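Local coordinates for protein CaaX farnesyltransferase beta subunit Ram1 (Aspergillus fumigatus, PDB 4L9P) that carries zinc and probably provides the peptide-binding half of the heterodimer that transfers a farnesyl group from farnesyl diphosphate to the cysteine of CaaX proteins, at residues B[440-443]-B[444-448]; B[501-504]-B[505-509]; B[422-425]-B[426-429]. All coordinates share one frame; numbering follows the deposited sequence. Where two conformers were deposited one is given.

Contact 1. Residues B[440-443]-B[444-448]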
ATOM      1  N   GLY B 440      -5.389  -5.643 -11.531  1.00  3.72           N
ATOM      2  CA  GLY B 440      -4.072  -5.823 -12.118  1.00  4.36           C
ATOM      3  C   GLY B 440      -4.087  -6.506 -13.477  1.00  4.48           C
ATOM      4  O   GLY B 440      -3.306  -6.105 -14.340  1.00  5.63           O
ATOM      5  N   LEU B 441      -4.963  -7.503 -13.667  1.00  5.01           N
ATOM      6  CA  LEU B 441      -5.073  -8.111 -14.978  1.00  5.52           C
ATOM      7  C   LEU B 441      -5.523  -7.041 -15.988  1.00  5.21           C
ATOM      8  O   LEU B 441      -5.034  -6.996 -17.124  1.00  6.18           O
ATOM      9  CB  LEU B 441      -6.062  -9.255 -14.885  1.00  5.72           C
ATOM     10  CG  LEU B 441      -6.215 -10.008 -16.264  1.00  7.16           C
ATOM     11  CD1 LEU B 441      -4.885 -10.585 -16.825  1.00  9.29           C
ATOM     12  CD2 LEU B 441      -7.260 -11.125 -16.021  1.00  8.76           C
ATOM     13  N   SER B 442      -6.448  -6.171 -15.580  1.00  4.49           N
ATOM     14  CA  SER B 442      -6.888  -5.118 -16.528  1.00  4.85           C
ATOM     15  C   SER B 442      -5.705  -4.239 -16.888  1.00  5.66           C
ATOM     16  O   SER B 442      -5.522  -3.866 -18.058  1.00  6.64           O
ATOM     17  CB  SER B 442      -8.056  -4.331 -15.968  1.00  5.40           C
ATOM     18  OG  SER B 442      -8.425  -3.351 -16.959  1.00  7.07           O
ATOM     19  N   THR B 443      -4.887  -3.823 -15.906  1.00  4.80           N
ATOM     20  CA  THR B 443      -3.765  -2.911 -16.184  0.67  5.76           C
ATOM     21  C   THR B 443      -2.862  -3.434 -17.283  1.00  5.31           C
ATOM     22  O   THR B 443      -2.410  -2.686 -18.150  1.00  6.57           O
ATOM     23  CB  THR B 443      -2.891  -2.770 -14.898  0.67  7.33           C
ATOM     24  OG1 THR B 443      -3.683  -2.181 -13.876  0.67  8.99           O
ATOM     25  CG2 THR B 443      -1.570  -1.971 -15.108  0.67  7.16           C
ATOM     26  N   VAL B 444      -2.591  -4.749 -17.261  1.00  4.96           N
ATOM     27  CA  VAL B 444      -1.693  -5.293 -18.295  1.00  6.51           C
ATOM     28  C   VAL B 444      -2.299  -5.271 -19.699  1.00  6.89           C
ATOM     29  O   VAL B 444      -1.565  -5.419 -20.691  1.00  8.47           O
ATOM     30  CB  VAL B 444      -1.182  -6.721 -18.005  1.00  8.98           C
ATOM     31  CG1 VAL B 444      -0.508  -6.856 -16.632  1.00  9.94           C
ATOM     32  CG2 VAL B 444      -2.221  -7.769 -18.164  1.00 10.96           C
ATOM     33  N   GLN B 445      -3.597  -5.099 -19.764  1.00  5.87           N
ATOM     34  CA  GLN B 445      -4.302  -5.138 -21.059  1.00  5.20           C
ATOM     35  C   GLN B 445      -4.441  -3.780 -21.706  1.00  6.78           C
ATOM     36  O   GLN B 445      -5.058  -3.702 -22.783  1.00  6.06           O
ATOM     37  CB  GLN B 445      -5.664  -5.771 -20.831  1.00  5.93           C
ATOM     38  CG  GLN B 445      -5.563  -7.177 -20.327  1.00  5.69           C
ATOM     39  CD  GLN B 445      -6.930  -7.749 -19.913  1.00  6.42           C
ATOM     40  OE1 GLN B 445      -7.884  -7.006 -19.632  1.00  7.86           O
ATOM     41  NE2 GLN B 445      -7.006  -9.077 -19.814  1.00  6.54           N
ATOM     42  N   TYR B 446      -3.953  -2.699 -21.093  1.00  7.30           N
ATOM     43  CA  TYR B 446      -4.093  -1.362 -21.666  1.00  6.21           C
ATOM     44  C   TYR B 446      -2.811  -0.582 -21.610  1.00  6.50           C
ATOM     45  O   TYR B 446      -1.999  -0.760 -20.673  1.00  7.79           O
ATOM     46  CB  TYR B 446      -5.158  -0.524 -20.872  1.00  5.57           C
ATOM     47  CG  TYR B 446      -6.506  -1.132 -21.079  1.00  5.48           C
ATOM     48  CD1 TYR B 446      -7.238  -0.774 -22.212  1.00  6.27           C
ATOM     49  CD2 TYR B 446      -7.029  -2.113 -20.211  1.00  6.05           C
ATOM     50  CE1 TYR B 446      -8.428  -1.423 -22.532  1.00  6.90           C
ATOM     51  CE2 TYR B 446      -8.256  -2.766 -20.469  1.00  7.12           C
ATOM     52  CZ  TYR B 446      -8.916  -2.442 -21.657  1.00  7.65           C
ATOM     53  OH  TYR B 446     -10.054  -3.112 -21.988  1.00  8.35           O
ATOM     54  N   TYR B 447      -2.657   0.313 -22.587  0.51  6.88           N
ATOM     55  CA  TYR B 447      -1.756   1.471 -22.453  0.51  7.29           C
ATOM     56  C   TYR B 447      -2.543   2.509 -21.634  0.51  6.91           C
ATOM     57  O   TYR B 447      -3.667   2.893 -22.047  0.51  7.70           O
ATOM     58  CB  TYR B 447      -1.495   2.070 -23.845  0.51  6.99           C
ATOM     59  CG  TYR B 447      -0.761   1.137 -24.800  0.51  7.70           C
ATOM     60  CD1 TYR B 447       0.605   0.984 -24.703  0.51  8.72           C
ATOM     61  CD2 TYR B 447      -1.427   0.475 -25.844  0.51  7.83           C
ATOM     62  CE1 TYR B 447       1.300   0.161 -25.589  0.51  9.57           C
ATOM     63  CE2 TYR B 447      -0.754  -0.362 -26.728  0.51  8.34           C
ATOM     64  CZ  TYR B 447       0.618  -0.520 -26.587  0.51 10.89           C
ATOM     65  OH  TYR B 447       1.311  -1.339 -27.462  0.51 13.46           O
ATOM     66  N   HIS B 448      -1.998   2.927 -20.479  1.00  5.93           N
ATOM     67  CA  HIS B 448      -2.634   3.992 -19.714  1.00  5.45           C
ATOM     68  C   HIS B 448      -1.625   5.141 -19.732  1.00  7.71           C
ATOM     69  O   HIS B 448      -0.458   4.962 -19.383  1.00  7.85           O
ATOM     70  CB  HIS B 448      -2.797   3.527 -18.229  1.00  5.98           C
ATOM     71  CG  HIS B 448      -3.943   2.573 -18.048  1.00  6.22           C
ATOM     72  ND1 HIS B 448      -5.264   2.909 -18.312  1.00  8.15           N
ATOM     73  CD2 HIS B 448      -3.965   1.284 -17.584  1.00  7.89           C
ATOM     74  CE1 HIS B 448      -6.040   1.859 -18.035  1.00  9.08           C
ATOM     75  NE2 HIS B 448      -5.278   0.864 -17.582  1.00  8.29           N
TER
HETATM   76  O   HOH W   1      -7.022  -1.055 -16.463  1.00  7.37           O

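Contact 2. Residues B[501-504]-B[505-509]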
ATOM      1  N   PRO B 501     -13.747   2.749 -13.429  1.00  7.50           N
ATOM      2  CA  PRO B 501     -13.670   3.071 -14.860  1.00  7.74           C
ATOM      3  C   PRO B 501     -13.494   4.582 -15.089  1.00  7.76           C
ATOM      4  O   PRO B 501     -14.041   5.425 -14.339  1.00  8.74           O
ATOM      5  CB  PRO B 501     -15.032   2.614 -15.384  1.00  8.64           C
ATOM      6  CG  PRO B 501     -15.448   1.509 -14.413  1.00  8.22           C
ATOM      7  CD  PRO B 501     -14.938   1.964 -13.060  1.00  7.69           C
ATOM      8  N   HIS B 502     -12.738   4.947 -16.127  1.00  8.67           N
ATOM      9  CA  HIS B 502     -12.555   6.365 -16.425  1.00  9.59           C
ATOM     10  C   HIS B 502     -13.842   7.156 -16.541  1.00 10.56           C
ATOM     11  O   HIS B 502     -13.922   8.279 -16.017  1.00 10.16           O
ATOM     12  CB  HIS B 502     -11.774   6.553 -17.738  1.00  9.55           C
ATOM     13  CG  HIS B 502     -10.400   5.988 -17.709  1.00  9.44           C
ATOM     14  ND1 HIS B 502     -10.145   4.632 -17.550  1.00 10.21           N
ATOM     15  CD2 HIS B 502      -9.191   6.602 -17.836  1.00  9.07           C
ATOM     16  CE1 HIS B 502      -8.834   4.449 -17.554  1.00  8.51           C
ATOM     17  NE2 HIS B 502      -8.236   5.622 -17.748  1.00  8.56           N
ATOM     18  N   LYS B 503     -14.839   6.599 -17.236  1.00 10.21           N
ATOM     19  CA  LYS B 503     -16.090   7.317 -17.392  1.00 11.93           C
ATOM     20  C   LYS B 503     -16.777   7.549 -16.036  1.00 11.68           C
ATOM     21  O   LYS B 503     -17.431   8.585 -15.809  1.00 11.55           O
ATOM     22  CB  LYS B 503     -17.007   6.494 -18.309  1.00 15.42           C
ATOM     23  CG  LYS B 503     -18.380   7.221 -18.538  1.00 20.87           C
ATOM     24  CD  LYS B 503     -19.369   6.353 -19.384  1.00 23.80           C
ATOM     25  CE  LYS B 503     -20.737   7.094 -19.632  1.00 24.85           C
ATOM     26  NZ  LYS B 503     -21.485   6.194 -20.602  1.00 28.08           N
ATOM     27  N   SER B 504     -16.670   6.580 -15.126  1.00 10.80           N
ATOM     28  CA  SER B 504     -17.306   6.776 -13.835  1.00  9.81           C
ATOM     29  C   SER B 504     -16.617   7.938 -13.090  1.00  8.12           C
ATOM     30  O   SER B 504     -17.289   8.769 -12.420  1.00  8.81           O
ATOM     31  CB  SER B 504     -17.137   5.503 -12.982  1.00 11.31           C
ATOM     32  OG  SER B 504     -17.666   4.365 -13.659  1.00 13.12           O
ATOM     33  N   ALA B 505     -15.280   7.989 -13.158  1.00  7.51           N
ATOM     34  CA  ALA B 505     -14.536   9.068 -12.453  1.00  8.61           C
ATOM     35  C   ALA B 505     -14.847  10.404 -13.114  1.00 10.21           C
ATOM     36  O   ALA B 505     -15.034  11.446 -12.423  1.00  9.94           O
ATOM     37  CB  ALA B 505     -13.007   8.826 -12.508  1.00 10.26           C
ATOM     38  N   GLU B 506     -14.907  10.398 -14.445  1.00 10.34           N
ATOM     39  CA  GLU B 506     -15.207  11.615 -15.176  1.00 12.84           C
ATOM     40  C   GLU B 506     -16.602  12.117 -14.827  1.00 12.35           C
ATOM     41  O   GLU B 506     -16.796  13.315 -14.559  1.00 12.36           O
ATOM     42  CB  GLU B 506     -15.130  11.375 -16.736  1.00 16.49           C
ATOM     43  CG  GLU B 506     -15.840  12.493 -17.581  1.00 21.30           C
ATOM     44  CD  GLU B 506     -15.960  12.240 -19.128  1.00 25.41           C
ATOM     45  OE1 GLU B 506     -15.514  11.229 -19.689  1.00 25.52           O
ATOM     46  OE2 GLU B 506     -16.532  13.116 -19.802  1.00 28.72           O
ATOM     47  N   ASP B 507     -17.588  11.222 -14.870  1.00 11.79           N
ATOM     48  CA  ASP B 507     -18.966  11.649 -14.716  1.00 11.91           C
ATOM     49  C   ASP B 507     -19.211  12.255 -13.330  1.00 11.36           C
ATOM     50  O   ASP B 507     -19.919  13.272 -13.196  1.00 12.64           O
ATOM     51  CB  ASP B 507     -19.936  10.487 -14.898  1.00 12.87           C
ATOM     52  CG  ASP B 507     -20.158  10.102 -16.357  1.00 15.35           C
ATOM     53  OD1 ASP B 507     -19.721  10.847 -17.266  1.00 17.60           O
ATOM     54  OD2 ASP B 507     -20.753   9.019 -16.543  1.00 16.62           O
ATOM     55  N   ILE B 508     -18.653  11.651 -12.271  1.00 10.19           N
ATOM     56  CA  ILE B 508     -18.889  12.201 -10.961  1.00  9.63           C
ATOM     57  C   ILE B 508     -18.188  13.540 -10.792  1.00  9.64           C
ATOM     58  O   ILE B 508     -18.786  14.472 -10.252  1.00 10.01           O
ATOM     59  CB  ILE B 508     -18.540  11.186  -9.851  1.00  9.36           C
ATOM     60  CG1 ILE B 508     -19.119  11.674  -8.494  1.00 10.43           C
ATOM     61  CG2 ILE B 508     -17.013  10.942  -9.769  1.00  9.74           C
ATOM     62  CD1 ILE B 508     -19.021  10.586  -7.370  1.00 10.81           C
ATOM     63  N   ARG B 509     -16.952  13.641 -11.246  1.00  9.60           N
ATOM     64  CA  ARG B 509     -16.212  14.915 -11.118  1.00  9.98           C
ATOM     65  C   ARG B 509     -16.944  16.036 -11.875  1.00 11.10           C
ATOM     66  O   ARG B 509     -17.098  17.147 -11.346  1.00 11.64           O
ATOM     67  CB  ARG B 509     -14.789  14.754 -11.701  1.00 10.34           C
ATOM     68  CG  ARG B 509     -14.007  16.056 -11.855  1.00 10.85           C
ATOM     69  CD  ARG B 509     -13.683  16.742 -10.522  1.00 10.92           C
ATOM     70  NE  ARG B 509     -12.968  17.964 -10.802  1.00 13.86           N
ATOM     71  CZ  ARG B 509     -12.109  18.574  -9.992  1.00 16.74           C
ATOM     72  NH1 ARG B 509     -11.806  18.068  -8.792  1.00 17.30           N
ATOM     73  NH2 ARG B 509     -11.523  19.718 -10.413  1.00 20.19           N
TER
HETATM   74  O   HOH W   2     -13.519   9.891 -19.027  1.00 33.06           O

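Contact 3. Residues B[422-425]-B[426-429]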
ATOM      1  N   ARG B 422      -7.514 -15.175  -5.288  1.00  6.31           N
ATOM      2  CA  ARG B 422      -6.849 -15.301  -3.985  1.00  6.05           C
ATOM      3  C   ARG B 422      -5.479 -14.647  -4.009  1.00  5.22           C
ATOM      4  O   ARG B 422      -4.875 -14.343  -5.060  1.00  5.57           O
ATOM      5  CB  ARG B 422      -6.737 -16.811  -3.635  1.00  7.36           C
ATOM      6  CG  ARG B 422      -5.876 -17.579  -4.657  1.00  7.37           C
ATOM      7  CD  ARG B 422      -5.965 -19.104  -4.451  1.00  8.90           C
ATOM      8  NE  ARG B 422      -5.284 -19.795  -5.537  1.00  8.10           N
ATOM      9  CZ  ARG B 422      -5.732 -20.935  -6.073  1.00  8.75           C
ATOM     10  NH1 ARG B 422      -6.778 -21.565  -5.518  1.00 11.00           N
ATOM     11  NH2 ARG B 422      -5.084 -21.468  -7.104  1.00  9.70           N
ATOM     12  N   ASP B 423      -4.964 -14.497  -2.784  1.00  4.18           N
ATOM     13  CA  ASP B 423      -3.603 -14.033  -2.586  1.00  3.75           C
ATOM     14  C   ASP B 423      -2.579 -14.909  -3.268  1.00  3.40           C
ATOM     15  O   ASP B 423      -1.782 -14.471  -4.103  1.00  4.20           O
ATOM     16  CB  ASP B 423      -3.447 -13.931  -1.020  1.00  5.93           C
ATOM     17  CG  ASP B 423      -2.023 -13.995  -0.494  1.00  7.37           C
ATOM     18  OD1 ASP B 423      -1.050 -14.006  -1.239  1.00  6.29           O
ATOM     19  OD2 ASP B 423      -1.886 -14.002   0.775  1.00  8.99           O
ATOM     20  N   LYS B 424      -2.656 -16.196  -2.965  1.00  4.44           N
ATOM     21  CA  LYS B 424      -1.698 -17.155  -3.499  1.00  4.94           C
ATOM     22  C   LYS B 424      -2.296 -18.546  -3.323  1.00  6.83           C
ATOM     23  O   LYS B 424      -3.240 -18.705  -2.570  1.00  7.91           O
ATOM     24  CB  LYS B 424      -0.314 -17.026  -2.798  1.00  5.26           C
ATOM     25  CG  LYS B 424      -0.348 -17.373  -1.292  1.00  6.25           C
ATOM     26  CD  LYS B 424       1.122 -17.420  -0.715  1.00  7.18           C
ATOM     27  CE  LYS B 424       1.911 -16.133  -0.878  1.00  6.50           C
ATOM     28  NZ  LYS B 424       1.267 -14.954  -0.124  1.00  6.89           N
ATOM     29  N   PRO B 425      -1.732 -19.540  -4.011  1.00  7.82           N
ATOM     30  CA  PRO B 425      -2.198 -20.909  -3.786  1.00 10.62           C
ATOM     31  C   PRO B 425      -2.188 -21.266  -2.335  1.00 10.36           C
ATOM     32  O   PRO B 425      -1.249 -20.906  -1.621  1.00 11.29           O
ATOM     33  CB  PRO B 425      -1.181 -21.738  -4.578  1.00 10.82           C
ATOM     34  CG  PRO B 425      -0.766 -20.774  -5.736  1.00 11.32           C
ATOM     35  CD  PRO B 425      -0.639 -19.433  -4.996  1.00  9.76           C
ATOM     36  N   GLY B 426      -3.227 -21.958  -1.880  1.00 11.81           N
ATOM     37  CA  GLY B 426      -3.287 -22.281  -0.482  1.00 13.86           C
ATOM     38  C   GLY B 426      -4.098 -21.360   0.376  1.00 15.13           C
ATOM     39  O   GLY B 426      -4.391 -21.682   1.531  1.00 20.15           O
ATOM     40  N   LYS B 427      -4.519 -20.242  -0.195  1.00 10.51           N
ATOM     41  CA  LYS B 427      -5.380 -19.297   0.509  1.00  9.74           C
ATOM     42  C   LYS B 427      -6.797 -19.358  -0.043  1.00  8.96           C
ATOM     43  O   LYS B 427      -6.980 -19.464  -1.277  1.00 10.91           O
ATOM     44  CB  LYS B 427      -4.874 -17.841   0.292  1.00 10.94           C
ATOM     45  CG  LYS B 427      -3.438 -17.598   0.736  1.00 12.30           C
ATOM     46  CD  LYS B 427      -3.276 -17.778   2.207  1.00 14.94           C
ATOM     47  CE  LYS B 427      -1.911 -17.293   2.611  1.00 18.10           C
ATOM     48  NZ  LYS B 427      -1.732 -17.348   4.110  1.00 21.60           N
ATOM     49  N   HIS B 428      -7.813 -19.190   0.807  1.00  9.13           N
ATOM     50  CA  HIS B 428      -9.169 -19.069   0.276  1.00 10.12           C
ATOM     51  C   HIS B 428      -9.325 -17.727  -0.447  1.00  7.78           C
ATOM     52  O   HIS B 428      -8.660 -16.739  -0.101  1.00  9.26           O
ATOM     53  CB  HIS B 428     -10.163 -19.074   1.458  1.00 13.92           C
ATOM     54  CG  HIS B 428     -10.143 -20.343   2.262  1.00 20.95           C
ATOM     55  ND1 HIS B 428     -10.844 -20.481   3.438  1.00 23.71           N
ATOM     56  CD2 HIS B 428      -9.459 -21.501   2.100  1.00 25.03           C
ATOM     57  CE1 HIS B 428     -10.658 -21.695   3.926  1.00 25.63           C
ATOM     58  NE2 HIS B 428      -9.825 -22.339   3.133  1.00 25.85           N
ATOM     59  N   PRO B 429     -10.257 -17.647  -1.415  1.00  8.14           N
ATOM     60  CA  PRO B 429     -10.502 -16.334  -2.025  1.00  8.27           C
ATOM     61  C   PRO B 429     -11.239 -15.408  -1.091  1.00  8.52           C
ATOM     62  O   PRO B 429     -11.855 -15.819  -0.091  1.00  9.59           O
ATOM     63  CB  PRO B 429     -11.447 -16.652  -3.185  1.00  9.79           C
ATOM     64  CG  PRO B 429     -12.221 -17.906  -2.690  1.00 10.41           C
ATOM     65  CD  PRO B 429     -11.165 -18.693  -1.910  1.00  8.79           C
TER
HETATM   66  O   HOH W   3      -8.078 -21.261  -2.941  1.00 21.60           O
HETATM   67  O   HOH W   4      -6.861 -14.714  -0.687  1.00  9.21           O

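Contact 1. Residues B[440-443]-B[444-448]
The carboxyl-terminal end of helix 431-444, where the chain leaves a helix of the alpha-alpha toroid domain and enters strand 446-449, is held by one four-residue backbone bond followed by two three-residue ones, and by side chains folded back over the last turn. Val444 N still gives the helical i to i-4 bond to Gly440 O (3.3 Å); Gln445 N then reaches back only three residues, to Ser442 O at 2.9 Å, approaching from above the carbonyl plane (56° out of it). A weak bond from Tyr446 N to Thr443 O follows.

Valine and leucine suit the buried flank: Val444 CG2 lies 4.1 Å from Leu441 CD1, and both side chains pack on helix 403-413. Gln445 has CG anti to its carbonyl carbon (chi1 -61°), which lays the extended chain over Leu441, with CG 3.3 Å from Leu441 O. The Tyr446 ring turns its edge to the helix end, CD2 lying 3.2 Å from Ser442 O near the ring plane, while its hydroxyl bonds Leu491 O.

Ser442 OG accepts from a water (2.7 Å) that lies in the plane of the His448 ring, 2.8 Å from NE2. The Ser442 hydroxyl and the Gln445 amide thus tie this buried helix end to the backbone of Asp489, Leu491 and Val492, and the water adds an indirect link from Ser442 OG to the strand.

Contact 2. Residues B[501-504]-B[505-509]
Lys503 and Asp507 meet one turn apart on the first two turns of helix 502-513, yet their charged ends do not join. The lysine is stretched out along its whole length, with CG trans to the backbone nitrogen (chi1 -179°), and the extended chain carries NZ past the Asp507 carboxylate instead of onto it. Asp507 takes the other common helical rotamer, CG trans to the carbonyl carbon (chi1 -78°), which swings the carboxylate back toward the preceding turn. There Asp507 OD2 lies beside the methylenes, 3.6 Å from Lys503 CG, while Lys503 NZ remains 5.0 Å from Asp507 OD2. The attraction is therefore at most a loose electrostatic one, and an exposed lysine can stay extended here.

Glu506, extended beyond CG, has CB 3.4 Å from His502 O and carries OE1 to a water. From that water OE1 accepts a short 2.5 Å bond, and the same water donates weakly to His502 O. On the inward side the residues are small or branched: Ala505 and Ile508 both pack against Leu263 of helix 251-263, and Ile508 CG2 sits 3.4 Å from Ser504 O. His502 turns its ring away from the helix to meet those of His469 and His495.

Pro501, at the N-cap, needs no amide hydrogen for the helix, and its carbonyl accepts from Ala505 N (3.1 Å), nearly along the C=O axis. Regular i to i-4 bonds follow, such as Asp507 N to Lys503 O at 2.8 Å. The whole is typical of an amphipathic alpha-helix whose N-cap position is a proline.

Contact 3. Residues B[422-425]-B[426-429]
Two lysines three residues apart are brought alongside by different torsions: Lys424 places CG between its backbone nitrogen and carbonyl carbon (chi1 64°), whereas Lys427 sets CG opposite the carbonyl carbon (chi1 -58°) and bends at chi2. Their chains point the same way and touch at CG-CG, 3.7 Å. Lys424 then curls at its outer torsions and carries NZ to Asp423 OD1, a 2.7 Å salt bridge on the syn side of the carboxylate. The second oxygen, Asp423 OD2, lies 3.8 Å from Lys427 CE, with that lysine's NZ farther off.

The backbone between them is a type II beta turn from Lys424 to Lys427, closed by Lys427 N to Lys424 O (3.1 Å). Proline suits the second position with its fixed phi. Gly426 suits the third, where its phi is positive (96°) and any CB would clash with Pro425 O. The turn belongs to the loop that leads into helix 431-444 beside the zinc site: the Asp423 side chain is about 4 Å from the zinc ion and touches the zinc ligand Asp365, and the salt bridge from Lys424 may partly offset its charge.

At the base of the turn Arg422 runs extended alongside the returning part of the loop, its CD 3.4 Å from Lys427 O. A water in the guanidinium plane joins NH1 to Lys427 O, and NH2 bonds Cys413 O; a second water links Asp423 N to His428 O at 2.8 Å from each.

Along the chain the order is contact 3, contact 1, contact 2. Contact 3 lies in the loop entering helix 431-444, and contact 1 closes that same helix at its far end; their centres are 22 Å apart, with about 11 Å between nearest atoms. His433, a zinc ligand, lies on this helix, which therefore runs from the metal site to the short two-stranded sheet. Contact 2, on helix 502-513, has its centre 18 Å from that of contact 1, and the two touch where His448 CE1 meets His502 CE1 at 3.8 Å. Contact 3 adjoins the zinc, Gly440 of contact 1 is about 12 Å from it, and contact 2, centred 32 Å from contact 3, lies away from the known sites.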